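Long-range contacts in oxalate--CoA ligase (Arabidopsis thaliana, PDB 5IE2), which belongs to the ANL superfamily of AMP-binding enzymes and is built from an AMP-binding domain and a smaller C-terminal domain, with ATP bound in this model: residues A[3-8]-A[159-164]; A[180-185]-A[369-374]; A[454-459]-A[488-493]. One frame throughout, in Å; residues are numbered along the deposited sequence.

Interaction 1. Residues A[3-8]-A[159-164]; sequences SDTLSG and NHPDDG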
ATOM      1  N   SER A   3      -5.944  18.711  11.083  1.00 27.91           N
ATOM      2  CA  SER A   3      -7.409  18.727  10.997  1.00 22.99           C
ATOM      3  C   SER A   3      -7.852  17.264  11.138  1.00 20.20           C
ATOM      4  O   SER A   3      -7.043  16.317  10.882  1.00 21.27           O
ATOM      5  CB  SER A   3      -7.881  19.319   9.650  1.00 26.73           C
ATOM      6  OG  SER A   3      -9.292  19.157   9.408  1.00 27.49           O
ATOM      7  N   ASP A   4      -9.122  17.063  11.443  1.00 18.01           N
ATOM      8  CA  ASP A   4      -9.639  15.683  11.568  1.00 17.43           C
ATOM      9  C   ASP A   4     -10.414  15.270  10.304  1.00 17.44           C
ATOM     10  O   ASP A   4     -11.184  14.281  10.285  1.00 15.91           O
ATOM     11  CB  ASP A   4     -10.485  15.566  12.839  1.00 15.19           C
ATOM     12  CG  ASP A   4     -11.602  16.621  12.925  1.00 18.31           C
ATOM     13  OD1 ASP A   4     -11.613  17.632  12.173  1.00 19.80           O
ATOM     14  OD2 ASP A   4     -12.464  16.448  13.839  1.00 17.98           O
ATOM     15  N   THR A   5     -10.281  16.080   9.225  1.00 16.09           N
ATOM     16  CA  THR A   5     -10.722  15.601   7.894  1.00 13.04           C
ATOM     17  C   THR A   5      -9.567  15.781   6.903  1.00 14.24           C
ATOM     18  O   THR A   5      -8.776  16.721   7.016  1.00 14.66           O
ATOM     19  CB  THR A   5     -11.987  16.326   7.361  1.00 19.22           C
ATOM     20  OG1 THR A   5     -11.667  17.654   6.987  1.00 18.74           O
ATOM     21  CG2 THR A   5     -13.146  16.377   8.395  1.00 14.37           C
ATOM     22  N   LEU A   6      -9.501  14.906   5.916  1.00 13.55           N
ATOM     23  CA  LEU A   6      -8.436  15.066   4.937  1.00 14.70           C
ATOM     24  C   LEU A   6      -8.669  16.327   4.119  1.00 14.17           C
ATOM     25  O   LEU A   6      -7.729  17.084   3.850  1.00 14.68           O
ATOM     26  CB  LEU A   6      -8.393  13.842   4.011  1.00 17.41           C
ATOM     27  CG  LEU A   6      -7.369  13.992   2.891  1.00 19.35           C
ATOM     28  CD1 LEU A   6      -5.972  14.114   3.470  1.00 18.92           C
ATOM     29  CD2 LEU A   6      -7.556  12.809   1.967  1.00 22.26           C
ATOM     30  N   SER A   7      -9.920  16.565   3.725  1.00 15.10           N
ATOM     31  CA  SER A   7     -10.174  17.780   2.934  1.00 19.51           C
ATOM     32  C   SER A   7      -9.782  19.043   3.715  1.00 19.29           C
ATOM     33  O   SER A   7      -9.172  19.989   3.163  1.00 16.96           O
ATOM     34  CB  SER A   7     -11.639  17.828   2.513  1.00 20.76           C
ATOM     35  OG  SER A   7     -11.910  16.727   1.636  1.00 18.27           O
ATOM     36  N   GLY A   8     -10.109  19.075   5.008  1.00 17.86           N
ATOM     37  CA  GLY A   8      -9.694  20.216   5.842  1.00 18.01           C
ATOM     38  C   GLY A   8      -8.195  20.425   6.007  1.00 18.63           C
ATOM     39  O   GLY A   8      -7.636  21.553   5.957  1.00 19.06           O
ATOM     40  N   ASN A 159     -17.122  19.220   5.005  1.00 18.92           N
ATOM     41  CA  ASN A 159     -16.727  17.817   5.125  1.00 16.92           C
ATOM     42  C   ASN A 159     -16.738  17.371   6.581  1.00 18.20           C
ATOM     43  O   ASN A 159     -16.062  17.961   7.408  1.00 19.04           O
ATOM     44  CB  ASN A 159     -15.344  17.600   4.497  1.00 15.31           C
ATOM     45  CG  ASN A 159     -15.311  18.070   3.038  1.00 18.43           C
ATOM     46  OD1 ASN A 159     -14.699  19.106   2.710  1.00 18.98           O
ATOM     47  ND2 ASN A 159     -15.956  17.292   2.153  1.00 19.67           N
ATOM     48  N   HIS A 160     -17.475  16.307   6.861  1.00 18.05           N
ATOM     49  CA  HIS A 160     -17.618  15.760   8.202  1.00 16.62           C
ATOM     50  C   HIS A 160     -16.612  14.645   8.416  1.00 16.52           C
ATOM     51  O   HIS A 160     -16.430  13.830   7.550  1.00 14.89           O
ATOM     52  CB  HIS A 160     -19.010  15.183   8.413  1.00 15.99           C
ATOM     53  CG  HIS A 160     -20.102  16.170   8.191  1.00 19.17           C
ATOM     54  ND1 HIS A 160     -21.294  16.091   8.855  1.00 20.97           N
ATOM     55  CD2 HIS A 160     -20.201  17.236   7.361  1.00 22.35           C
ATOM     56  CE1 HIS A 160     -22.090  17.069   8.453  1.00 21.76           C
ATOM     57  NE2 HIS A 160     -21.461  17.762   7.531  1.00 21.57           N
ATOM     58  N   PRO A 161     -16.004  14.571   9.606  1.00 15.22           N
ATOM     59  CA  PRO A 161     -15.053  13.485   9.887  1.00 13.43           C
ATOM     60  C   PRO A 161     -15.726  12.120   9.675  1.00 17.12           C
ATOM     61  O   PRO A 161     -15.057  11.215   9.220  1.00 15.47           O
ATOM     62  CB  PRO A 161     -14.696  13.687  11.366  1.00 17.10           C
ATOM     63  CG  PRO A 161     -14.873  15.140  11.585  1.00 19.53           C
ATOM     64  CD  PRO A 161     -16.080  15.544  10.705  1.00 17.32           C
ATOM     65  N   ASP A 162     -17.030  11.984   9.918  1.00 16.33           N
ATOM     66  CA  ASP A 162     -17.589  10.642   9.759  1.00 17.41           C
ATOM     67  C   ASP A 162     -18.130  10.389   8.363  1.00 18.43           C
ATOM     68  O   ASP A 162     -18.702   9.332   8.121  1.00 18.84           O
ATOM     69  CB  ASP A 162     -18.672  10.374  10.806  1.00 21.95           C
ATOM     70  CG  ASP A 162     -19.985  11.082  10.517  1.00 30.34           C
ATOM     71  OD1 ASP A 162     -21.080  10.473  10.739  1.00 35.13           O
ATOM     72  OD2 ASP A 162     -19.947  12.260  10.102  1.00 33.27           O
ATOM     73  N   ASP A 163     -17.958  11.332   7.435  1.00 16.88           N
ATOM     74  CA  ASP A 163     -18.332  11.084   6.017  1.00 14.96           C
ATOM     75  C   ASP A 163     -17.501   9.940   5.435  1.00 16.26           C
ATOM     76  O   ASP A 163     -16.296   9.902   5.645  1.00 16.84           O
ATOM     77  CB  ASP A 163     -18.068  12.307   5.113  1.00 15.02           C
ATOM     78  CG  ASP A 163     -19.075  13.400   5.283  1.00 19.10           C
ATOM     79  OD1 ASP A 163     -20.159  13.115   5.827  1.00 20.83           O
ATOM     80  OD2 ASP A 163     -18.770  14.530   4.846  1.00 20.47           O
ATOM     81  N   GLY A 164     -18.122   9.069   4.641  1.00 16.82           N
ATOM     82  CA  GLY A 164     -17.302   8.079   3.935  1.00 18.91           C
ATOM     83  C   GLY A 164     -16.416   8.812   2.942  1.00 18.96           C
ATOM     84  O   GLY A 164     -16.801   9.835   2.403  1.00 18.26           O
TER
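The chain entering helix 6-16 runs past the loop before strand 164-169 and comes nearest at T5 and P161, whose CA atoms lie 5.2 Å apart. Each side is held in shape by a local motif: an ST turn at S3 followed by the N-cap T5 on one, and a type I beta turn from H160 to D163 on the other. Turned between its own backbone N and carbonyl carbon (chi1 72°), T5 OG1 accepts from G8 N at 2.9 Å. With OG1 so placed, T5 CG2 lies beside its own backbone N and meets N159 O at 3.5 Å and P161 N at 3.6 Å. At one end of this small surface contact, D4 crosses the proline ring obliquely, with OD2 near P161 CG. At the other, S7 CB rests against the amide of N159, whose ND2 donates to R78 O, while S7 OG bonds to Q184 on helix 184-198. Q184 also packs on T5 and N159, so the two segments share it as a neighbour. Within the turn, D163 OD2, also in a salt bridge with R80, receives H160 N at 3.0 Å from above the carboxylate plane, 66° out of it.

Interaction 2. Residues A[180-185]-A[369-374]; sequences VPLTQL and NVTKGY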
ATOM      1  N   VAL A 180     -13.949  -2.610   2.479  1.00 24.43           N
ATOM      2  CA  VAL A 180     -13.520  -1.763   3.576  1.00 20.54           C
ATOM      3  C   VAL A 180     -13.875  -0.294   3.362  1.00 19.22           C
ATOM      4  O   VAL A 180     -13.253   0.353   2.558  1.00 18.94           O
ATOM      5  CB  VAL A 180     -11.983  -1.880   3.790  1.00 20.46           C
ATOM      6  CG1 VAL A 180     -11.561  -1.068   4.997  1.00 17.31           C
ATOM      7  CG2 VAL A 180     -11.613  -3.336   4.004  1.00 22.89           C
ATOM      8  N   PRO A 181     -14.857   0.219   4.105  1.00 19.05           N
ATOM      9  CA  PRO A 181     -15.207   1.643   4.050  1.00 18.90           C
ATOM     10  C   PRO A 181     -14.338   2.427   5.029  1.00 18.24           C
ATOM     11  O   PRO A 181     -14.181   2.015   6.186  1.00 18.77           O
ATOM     12  CB  PRO A 181     -16.683   1.681   4.439  1.00 20.49           C
ATOM     13  CG  PRO A 181     -16.860   0.516   5.310  1.00 24.30           C
ATOM     14  CD  PRO A 181     -15.807  -0.550   4.920  1.00 22.23           C
ATOM     15  N   LEU A 182     -13.753   3.515   4.527  1.00 17.15           N
ATOM     16  CA  LEU A 182     -12.891   4.397   5.312  1.00 16.86           C
ATOM     17  C   LEU A 182     -13.412   5.821   5.224  1.00 16.91           C
ATOM     18  O   LEU A 182     -13.885   6.243   4.170  1.00 18.26           O
ATOM     19  CB  LEU A 182     -11.449   4.346   4.763  1.00 15.09           C
ATOM     20  CG  LEU A 182     -10.953   2.867   4.825  1.00 15.32           C
ATOM     21  CD1 LEU A 182      -9.594   2.785   4.039  1.00 15.38           C
ATOM     22  CD2 LEU A 182     -10.759   2.362   6.296  1.00 17.51           C
ATOM     23  N   THR A 183     -13.347   6.536   6.347  1.00 17.09           N
ATOM     24  CA  THR A 183     -13.928   7.862   6.464  1.00 15.51           C
ATOM     25  C   THR A 183     -12.880   8.982   6.260  1.00 15.42           C
ATOM     26  O   THR A 183     -11.666   8.748   6.177  1.00 13.73           O
ATOM     27  CB  THR A 183     -14.515   8.073   7.862  1.00 13.44           C
ATOM     28  OG1 THR A 183     -13.448   7.834   8.792  1.00 13.82           O
ATOM     29  CG2 THR A 183     -15.662   7.058   8.125  1.00 13.84           C
ATOM     30  N   GLN A 184     -13.374  10.224   6.238  1.00 14.72           N
ATOM     31  CA  GLN A 184     -12.514  11.407   6.248  1.00 13.88           C
ATOM     32  C   GLN A 184     -11.599  11.341   7.447  1.00 13.73           C
ATOM     33  O   GLN A 184     -10.403  11.673   7.389  1.00 14.10           O
ATOM     34  CB  GLN A 184     -13.366  12.700   6.325  1.00 14.05           C
ATOM     35  CG  GLN A 184     -13.942  13.135   4.974  1.00 15.69           C
ATOM     36  CD  GLN A 184     -12.992  14.057   4.193  1.00 16.02           C
ATOM     37  OE1 GLN A 184     -11.861  14.275   4.571  1.00 15.91           O
ATOM     38  NE2 GLN A 184     -13.492  14.616   3.098  1.00 17.36           N
ATOM     39  N   LEU A 185     -12.189  10.919   8.558  1.00 13.57           N
ATOM     40  CA  LEU A 185     -11.416  10.842   9.791  1.00 14.80           C
ATOM     41  C   LEU A 185     -10.340   9.771   9.702  1.00 14.22           C
ATOM     42  O   LEU A 185      -9.189   9.998  10.118  1.00 12.99           O
ATOM     43  CB  LEU A 185     -12.353  10.600  10.982  1.00 14.13           C
ATOM     44  CG  LEU A 185     -11.699  10.305  12.363  1.00 15.76           C
ATOM     45  CD1 LEU A 185     -10.791  11.442  12.820  1.00 15.30           C
ATOM     46  CD2 LEU A 185     -12.803   9.995  13.452  1.00 16.24           C
ATOM     47  N   ASN A 369      -7.689   5.680  12.935  1.00 15.72           N
ATOM     48  CA  ASN A 369      -7.374   5.277  11.551  1.00 13.29           C
ATOM     49  C   ASN A 369      -8.072   3.985  11.149  1.00 18.45           C
ATOM     50  O   ASN A 369      -8.038   3.583   9.990  1.00 17.11           O
ATOM     51  CB  ASN A 369      -5.831   5.083  11.429  1.00 13.15           C
ATOM     52  CG  ASN A 369      -5.303   4.098  12.489  1.00 16.70           C
ATOM     53  OD1 ASN A 369      -5.400   4.349  13.711  1.00 16.99           O
ATOM     54  ND2 ASN A 369      -4.794   2.959  12.043  1.00 15.75           N
ATOM     55  N   VAL A 370      -8.635   3.275  12.142  1.00 13.82           N
ATOM     56  CA  VAL A 370      -9.168   1.941  11.872  1.00 14.06           C
ATOM     57  C   VAL A 370     -10.598   2.012  11.346  1.00 16.03           C
ATOM     58  O   VAL A 370     -11.416   2.808  11.839  1.00 16.36           O
ATOM     59  CB  VAL A 370      -9.104   1.074  13.160  1.00 17.54           C
ATOM     60  CG1 VAL A 370      -9.599  -0.339  12.910  1.00 14.98           C
ATOM     61  CG2 VAL A 370      -7.640   1.079  13.701  1.00 19.70           C
ATOM     62  N   THR A 371     -10.896   1.196  10.344  1.00 16.31           N
ATOM     63  CA  THR A 371     -12.261   1.127   9.826  1.00 18.73           C
ATOM     64  C   THR A 371     -13.273   0.854  10.948  1.00 17.40           C
ATOM     65  O   THR A 371     -12.963   0.170  11.929  1.00 16.97           O
ATOM     66  CB  THR A 371     -12.409   0.056   8.721  1.00 17.58           C
ATOM     67  OG1 THR A 371     -13.726   0.108   8.177  1.00 16.92           O
ATOM     68  CG2 THR A 371     -12.141  -1.375   9.225  1.00 20.02           C
ATOM     69  N   LYS A 372     -14.483   1.397  10.791  1.00 15.92           N
ATOM     70  CA  LYS A 372     -15.548   1.090  11.748  1.00 21.39           C
ATOM     71  C   LYS A 372     -16.081  -0.325  11.548  1.00 22.50           C
ATOM     72  O   LYS A 372     -16.716  -0.909  12.435  1.00 21.51           O
ATOM     73  CB  LYS A 372     -16.706   2.084  11.577  1.00 22.65           C
ATOM     74  CG  LYS A 372     -16.312   3.481  11.991  1.00 21.89           C
ATOM     75  CD  LYS A 372     -15.923   3.424  13.505  1.00 33.14           C
ATOM     76  CE  LYS A 372     -15.680   4.795  14.020  1.00 32.00           C
ATOM     77  NZ  LYS A 372     -15.410   4.773  15.460  1.00 29.33           N
ATOM     78  N   GLY A 373     -15.862  -0.874  10.353  1.00 20.64           N
ATOM     79  CA  GLY A 373     -16.358  -2.208  10.094  1.00 23.51           C
ATOM     80  C   GLY A 373     -16.487  -2.535   8.604  1.00 22.45           C
ATOM     81  O   GLY A 373     -16.647  -1.657   7.764  1.00 21.43           O
ATOM     82  N   TYR A 374     -16.403  -3.817   8.294  1.00 22.02           N
ATOM     83  CA  TYR A 374     -16.585  -4.268   6.917  1.00 21.61           C
ATOM     84  C   TYR A 374     -17.980  -3.980   6.443  1.00 24.37           C
ATOM     85  O   TYR A 374     -18.899  -3.978   7.241  1.00 25.00           O
ATOM     86  CB  TYR A 374     -16.316  -5.770   6.799  1.00 21.88           C
ATOM     87  CG  TYR A 374     -14.904  -6.172   7.160  1.00 22.19           C
ATOM     88  CD1 TYR A 374     -13.824  -5.846   6.323  1.00 21.10           C
ATOM     89  CD2 TYR A 374     -14.659  -6.923   8.309  1.00 21.23           C
ATOM     90  CE1 TYR A 374     -12.505  -6.230   6.670  1.00 21.10           C
ATOM     91  CE2 TYR A 374     -13.359  -7.323   8.654  1.00 22.39           C
ATOM     92  CZ  TYR A 374     -12.304  -6.971   7.832  1.00 20.80           C
ATOM     93  OH  TYR A 374     -11.046  -7.352   8.195  1.00 21.03           O
TER
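The end of strand 179-183 passes alongside an irregular segment, 369-374, in the opposite direction, so that V180 faces Y374 (CA atoms 5.2 Å apart) and L182 faces T371. T371 carries the contact. Its OG1, anti to the backbone N (chi1 -175°), donates to P181 O at 2.8 Å, in the carbonyl plane with a C=O...O angle of 156°. The same oxygen accepts from G373 N at 3.2 Å, an ST turn, so one hydroxyl both folds its own loop and fastens it to the strand. On the hydrocarbon side, L182 CD2 meets T371 CB at 3.7 Å, and V180 CG1 approaches that same carbon from two residues earlier on the strand; both side chains cross the threonine at about a right angle. The two branches of V180 divide the work, since CG2 lies 4.0 Å from Y374 CE1, at the edge of the ring and near its plane. P181 CD lies 3.2 Å from G373 O. Y374 OH bonds to E316, and K178 and F390 also touch its side chain, which stands about 6 Å from both the ATP and the magnesium ion at the nearest atoms. The arrangement is a strand-to-loop clasp in the AMP-binding domain, built on the ST turn at T371, beside the site that holds ATP and magnesium.

Interaction 3. Residues A[454-459]-A[488-493]; sequences NCAVIP and FITDNL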
ATOM      1  N   ASN A 454       7.431 -26.305   2.085  1.00 33.59           N
ATOM      2  CA  ASN A 454       8.092 -26.317   0.786  1.00 34.72           C
ATOM      3  C   ASN A 454       8.487 -24.891   0.411  1.00 33.20           C
ATOM      4  O   ASN A 454       8.107 -23.943   1.088  1.00 34.10           O
ATOM      5  CB  ASN A 454       7.176 -26.889  -0.289  1.00 37.00           C
ATOM      6  CG  ASN A 454       7.053 -28.398  -0.245  1.00 39.28           C
ATOM      7  OD1 ASN A 454       7.476 -29.071   0.695  1.00 40.82           O
ATOM      8  ND2 ASN A 454       6.462 -28.936  -1.285  1.00 40.27           N
ATOM      9  N   CYS A 455       9.230 -24.719  -0.672  1.00 30.45           N
ATOM     10  CA  CYS A 455       9.510 -23.382  -1.142  1.00 31.05           C
ATOM     11  C   CYS A 455       9.714 -23.374  -2.673  1.00 32.78           C
ATOM     12  O   CYS A 455       9.859 -24.431  -3.268  1.00 35.70           O
ATOM     13  CB  CYS A 455      10.744 -22.821  -0.438  1.00 29.93           C
ATOM     14  SG  CYS A 455      12.323 -23.546  -0.979  1.00 32.49           S
ATOM     15  N   ALA A 456       9.715 -22.187  -3.273  1.00 33.48           N
ATOM     16  CA  ALA A 456      10.075 -21.994  -4.682  1.00 33.79           C
ATOM     17  C   ALA A 456      11.093 -20.879  -4.786  1.00 34.99           C
ATOM     18  O   ALA A 456      10.996 -19.852  -4.061  1.00 33.96           O
ATOM     19  CB  ALA A 456       8.826 -21.673  -5.512  1.00 33.72           C
ATOM     20  N   VAL A 457      12.081 -21.058  -5.651  1.00 32.64           N
ATOM     21  CA  VAL A 457      13.071 -20.021  -5.846  1.00 34.96           C
ATOM     22  C   VAL A 457      13.251 -19.719  -7.338  1.00 35.66           C
ATOM     23  O   VAL A 457      13.086 -20.597  -8.200  1.00 33.72           O
ATOM     24  CB  VAL A 457      14.469 -20.401  -5.241  1.00 33.75           C
ATOM     25  CG1 VAL A 457      14.380 -20.640  -3.765  1.00 34.14           C
ATOM     26  CG2 VAL A 457      14.994 -21.622  -5.883  1.00 36.04           C
ATOM     27  N   ILE A 458      13.575 -18.464  -7.609  1.00 35.47           N
ATOM     28  CA  ILE A 458      14.084 -18.005  -8.886  1.00 34.72           C
ATOM     29  C   ILE A 458      15.574 -17.772  -8.783  1.00 36.29           C
ATOM     30  O   ILE A 458      16.032 -16.920  -7.970  1.00 37.76           O
ATOM     31  CB  ILE A 458      13.398 -16.691  -9.311  1.00 34.93           C
ATOM     32  CG1 ILE A 458      11.898 -16.898  -9.436  1.00 34.99           C
ATOM     33  CG2 ILE A 458      14.000 -16.163 -10.607  1.00 35.54           C
ATOM     34  CD1 ILE A 458      11.158 -15.603  -9.727  1.00 35.81           C
ATOM     35  N   PRO A 459      16.354 -18.531  -9.586  1.00 37.69           N
ATOM     36  CA  PRO A 459      17.806 -18.369  -9.602  1.00 36.28           C
ATOM     37  C   PRO A 459      18.196 -17.078 -10.311  1.00 34.98           C
ATOM     38  O   PRO A 459      17.410 -16.527 -11.096  1.00 35.10           O
ATOM     39  CB  PRO A 459      18.311 -19.641 -10.329  1.00 39.44           C
ATOM     40  CG  PRO A 459      17.140 -20.175 -11.060  1.00 41.02           C
ATOM     41  CD  PRO A 459      15.889 -19.672 -10.402  1.00 40.12           C
ATOM     42  N   PHE A 488      11.126 -25.932  -5.395  1.00 42.99           N
ATOM     43  CA  PHE A 488      10.720 -25.814  -6.790  1.00 43.91           C
ATOM     44  C   PHE A 488      11.484 -24.699  -7.467  1.00 43.03           C
ATOM     45  O   PHE A 488      11.596 -23.587  -6.951  1.00 41.35           O
ATOM     46  CB  PHE A 488       9.223 -25.586  -6.883  1.00 45.59           C
ATOM     47  CG  PHE A 488       8.423 -26.721  -6.324  1.00 49.05           C
ATOM     48  CD1 PHE A 488       8.149 -27.841  -7.098  1.00 51.46           C
ATOM     49  CD2 PHE A 488       7.969 -26.692  -5.004  1.00 50.46           C
ATOM     50  CE1 PHE A 488       7.424 -28.911  -6.578  1.00 52.04           C
ATOM     51  CE2 PHE A 488       7.239 -27.768  -4.472  1.00 50.92           C
ATOM     52  CZ  PHE A 488       6.968 -28.872  -5.261  1.00 51.82           C
ATOM     53  N   ILE A 489      12.059 -25.001  -8.615  1.00 42.36           N
ATOM     54  CA  ILE A 489      12.890 -24.008  -9.251  1.00 41.77           C
ATOM     55  C   ILE A 489      12.161 -23.479 -10.441  1.00 42.65           C
ATOM     56  O   ILE A 489      11.590 -24.246 -11.240  1.00 44.69           O
ATOM     57  CB  ILE A 489      14.221 -24.566  -9.594  1.00 42.81           C
ATOM     58  CG1 ILE A 489      14.884 -24.915  -8.265  1.00 42.87           C
ATOM     59  CG2 ILE A 489      15.012 -23.551 -10.404  1.00 42.67           C
ATOM     60  CD1 ILE A 489      16.098 -25.629  -8.382  1.00 45.26           C
ATOM     61  N   THR A 490      12.093 -22.154 -10.517  1.00 40.07           N
ATOM     62  CA  THR A 490      11.248 -21.571 -11.516  1.00 41.39           C
ATOM     63  C   THR A 490      11.781 -20.248 -12.039  1.00 42.56           C
ATOM     64  O   THR A 490      12.723 -19.679 -11.495  1.00 43.16           O
ATOM     65  CB  THR A 490       9.841 -21.434 -10.958  1.00 43.22           C
ATOM     66  OG1 THR A 490       8.996 -20.875 -11.969  1.00 45.19           O
ATOM     67  CG2 THR A 490       9.819 -20.569  -9.648  1.00 45.18           C
ATOM     68  N   ASP A 491      11.185 -19.775 -13.121  1.00 43.84           N
ATOM     69  CA  ASP A 491      11.630 -18.563 -13.806  1.00 46.89           C
ATOM     70  C   ASP A 491      10.747 -17.368 -13.433  1.00 45.66           C
ATOM     71  O   ASP A 491      11.095 -16.202 -13.674  1.00 43.04           O
ATOM     72  CB  ASP A 491      11.617 -18.804 -15.326  1.00 52.27           C
ATOM     73  CG  ASP A 491      10.221 -19.208 -15.863  1.00 57.90           C
ATOM     74  OD1 ASP A 491       9.482 -19.982 -15.204  1.00 58.48           O
ATOM     75  OD2 ASP A 491       9.876 -18.781 -16.988  1.00 62.31           O
ATOM     76  N   ASN A 492       9.603 -17.674 -12.829  1.00 47.65           N
ATOM     77  CA  ASN A 492       8.642 -16.652 -12.477  1.00 50.09           C
ATOM     78  C   ASN A 492       7.692 -17.001 -11.325  1.00 47.67           C
ATOM     79  O   ASN A 492       7.191 -18.131 -11.218  1.00 47.77           O
ATOM     80  CB  ASN A 492       7.822 -16.301 -13.715  1.00 57.13           C
ATOM     81  CG  ASN A 492       7.093 -14.984 -13.563  1.00 62.34           C
ATOM     82  OD1 ASN A 492       5.887 -14.959 -13.303  1.00 65.62           O
ATOM     83  ND2 ASN A 492       7.831 -13.877 -13.678  1.00 64.23           N
ATOM     84  N   LEU A 493       7.436 -16.014 -10.462  1.00 44.65           N
ATOM     85  CA  LEU A 493       6.405 -16.175  -9.447  1.00 44.68           C
ATOM     86  C   LEU A 493       5.296 -15.161  -9.670  1.00 44.49           C
ATOM     87  O   LEU A 493       5.573 -13.980  -9.927  1.00 45.47           O
ATOM     88  CB  LEU A 493       6.932 -15.990  -8.006  1.00 44.32           C
ATOM     89  CG  LEU A 493       7.713 -16.921  -7.063  1.00 43.39           C
ATOM     90  CD1 LEU A 493       7.325 -18.370  -7.294  1.00 40.49           C
ATOM     91  CD2 LEU A 493       9.192 -16.739  -7.136  1.00 43.34           C
TER
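Strands 450-459 and 487-489 run parallel, joined by the backbone bonds F488 N to C455 O, nearly straight at 174°, and V457 N to F488 O; T490 N, just past the second strand, adds a third to V457 O. A456 is the low point of one face. Over its small methyl the larger neighbours close in, F488 CB at 4.2 Å from A456 CB and L493 CD1 at 4.0 Å. The F488 ring presents its edge to C455 O, and it stacks on F510 of helix 503-510, which also touches A456 and T490. Farther along, segment 488-493 curls back so that L493 returns to the strand. There I458 and L493 overlap head to tail, and I458 CD1 is pressed to 3.4 Å from L493 CD2, a tight carbon contact. On the other face V457 and I489 extend together, CG2 of V457 to CG1 of I489 being 4.1 Å. I489 CG2 then abuts the P459 ring at CD. With helix 467-477 between them in sequence, the strands form a beta-alpha-beta unit of the C-terminal domain.

In the fold
From the N terminus, interaction 1 closes the first long loop, 150 residues between its segments, bringing the start of helix 6-16 against the loop before strand 164-169. The chain pairs strand 164-169 with strand 179-183 and at once opens interaction 2, whose 183-residue loop ends just before helix 378-384. Interactions 1 and 2 touch: P161 O lies 3.0 Å from L185 N and D163 O 3.0 Å from Q184 N, probable hydrogen bonds that tie loop 159-164 to the start of helix 184-198. Interaction 3 closes a short 28-residue loop in the C-terminal domain, its centre about 38 Å from that of interaction 2. All three loops follow in series, neither nesting nor crossing.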